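Local coordinates for arylamine n-acetyltransferase (Mycobacterium smegmatis, PDB 1W5R), which probably catalyses transfer of an acetyl group from acetyl-CoA to arylamines, at residues A[246-249]-A[250-254]. The protein carries 1 engineered substitution. Residues are numbered along the deposited sequence; the frame is centred on the assembly and turned at random.
Sequences AQVL and DAIVN
Asp-250, Ala-251, Ile-252 and Val-253 each give their backbone N-H to the carbonyl four residues earlier, on Ala-246, Gln-247, Val-248 and Leu-249 in turn. The four bonds, Asp-250 N to Ala-246 O, Ala-251 N to Gln-247 O, Ile-252 N to Val-248 O and Val-253 N to Leu-249 O, are 2.9 to 3.0 Å long, the ordinary helical pattern. The carbonyl of Gln-247 is gripped twice: besides Ala-251 N it accepts a bond from a water 2.9 Å from Gln-247 O. The same water donates to Asp-250 OD1 at 2.7 Å, so it bridges the backbone and the carboxylate on an exposed side of the helix. The Asp-250 carboxylate reaches it with CG anti to the backbone N (chi1 170°).

This i to i+4 ladder forms most of helix 245-255, an amphipathic helix that follows strand 236-242, the outermost within this chain of an antiparallel sheet in the arylamine N-acetyltransferase fold, whose family is related to the papain-like cysteine peptidases. Its buried face carries Val-248, Ala-251 and Ile-252. One turn apart, Val-248 and Ile-252 cross at a slant, CG1 of the valine lying 4.0 Å from CD1 of the isoleucine. The isoleucine also runs beside the valine's backbone, with Ile-252 CG1 3.4 Å from Val-248 O. Farther along, Val-253 lays its CG2 methyl against Leu-249 O at 3.3 Å. Phe-242 of the strand packs on Val-248 and Ala-251, while Val-272 of helix 268-274 touches Val-248 and Leu-249. Gln-247 packs on Gly-235 of the second subunit.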
loop_
_atom_site.group_PDB
_atom_site.type_symbol
_atom_site.label_atom_id
_atom_site.label_comp_id
_atom_site.label_asym_id
_atom_site.label_seq_id
_atom_site.Cartn_x
_atom_site.Cartn_y
_atom_site.Cartn_z
ATOM N N ALA A 246 -2.079 11.395 14.231
ATOM C CA ALA A 246 -1.389 12.428 13.438
ATOM C C ALA A 246 -1.225 12.071 11.969
ATOM O O ALA A 246 -1.404 12.934 11.102
ATOM C CB ALA A 246 -0.028 12.807 14.052
ATOM N N GLN A 247 -0.855 10.812 11.692
ATOM C CA GLN A 247 -0.693 10.343 10.319
ATOM C C GLN A 247 -2.054 10.302 9.617
ATOM O O GLN A 247 -2.145 10.619 8.433
ATOM C CB GLN A 247 -0.044 8.952 10.262
ATOM C CG GLN A 247 1.463 8.936 10.535
ATOM C CD GLN A 247 1.798 8.922 12.012
ATOM O OE1 GLN A 247 2.790 9.523 12.432
ATOM N NE2 GLN A 247 0.994 8.233 12.807
ATOM N N VAL A 248 -3.094 9.924 10.368
ATOM C CA VAL A 248 -4.463 9.912 9.841
ATOM C C VAL A 248 -4.862 11.335 9.438
ATOM O O VAL A 248 -5.309 11.565 8.316
ATOM C CB VAL A 248 -5.479 9.291 10.830
ATOM C CG1 VAL A 248 -6.914 9.447 10.295
ATOM C CG2 VAL A 248 -5.172 7.817 11.050
ATOM N N LEU A 249 -4.646 12.291 10.345
ATOM C CA LEU A 249 -4.898 13.691 10.039
ATOM C C LEU A 249 -4.095 14.227 8.854
ATOM O O LEU A 249 -4.621 14.985 8.033
ATOM C CB LEU A 249 -4.710 14.569 11.282
ATOM C CG LEU A 249 -5.984 14.901 12.057
ATOM C CD1 LEU A 249 -6.488 13.712 12.844
ATOM C CD2 LEU A 249 -5.746 16.100 12.967
ATOM N N ASP A 250 -2.825 13.818 8.743
ATOM C CA ASP A 250 -2.042 14.191 7.566
ATOM C C ASP A 250 -2.670 13.653 6.279
ATOM O O ASP A 250 -2.725 14.366 5.283
ATOM C CB ASP A 250 -0.581 13.739 7.667
ATOM C CG ASP A 250 0.172 13.918 6.348
ATOM O OD1 ASP A 250 0.465 12.893 5.691
ATOM O OD2 ASP A 250 0.437 15.076 5.943
ATOM N N ALA A 251 -3.147 12.403 6.307
ATOM C CA ALA A 251 -3.808 11.806 5.147
ATOM C C ALA A 251 -5.074 12.587 4.806
ATOM O O ALA A 251 -5.321 12.914 3.645
ATOM C CB ALA A 251 -4.124 10.334 5.400
ATOM N N ILE A 252 -5.850 12.920 5.837
ATOM C CA ILE A 252 -7.095 13.664 5.653
ATOM C C ILE A 252 -6.841 14.991 4.918
ATOM O O ILE A 252 -7.531 15.330 3.963
ATOM C CB ILE A 252 -7.797 13.882 7.011
ATOM C CG1 ILE A 252 -8.415 12.567 7.509
ATOM C CG2 ILE A 252 -8.866 14.981 6.921
ATOM C CD1 ILE A 252 -8.943 12.633 8.942
ATOM N N VAL A 253 -5.814 15.713 5.350
ATOM C CA VAL A 253 -5.513 17.033 4.779
ATOM C C VAL A 253 -4.845 16.942 3.397
ATOM O O VAL A 253 -5.240 17.636 2.456
ATOM C CB VAL A 253 -4.630 17.863 5.748
ATOM C CG1 VAL A 253 -4.297 19.228 5.153
ATOM C CG2 VAL A 253 -5.331 18.039 7.074
ATOM N N ASN A 254 -3.852 16.072 3.284
ATOM C CA ASN A 254 -2.966 16.065 2.115
ATOM C C ASN A 254 -3.235 14.985 1.064
ATOM O O ASN A 254 -2.950 15.187 -0.124
ATOM C CB ASN A 254 -1.505 16.057 2.575
ATOM C CG ASN A 254 -1.143 17.312 3.354
ATOM O OD1 ASN A 254 -0.808 17.251 4.532
ATOM N ND2 ASN A 254 -1.249 18.464 2.702
HETATM O O HOH W 1 -0.224 10.338 6.258
#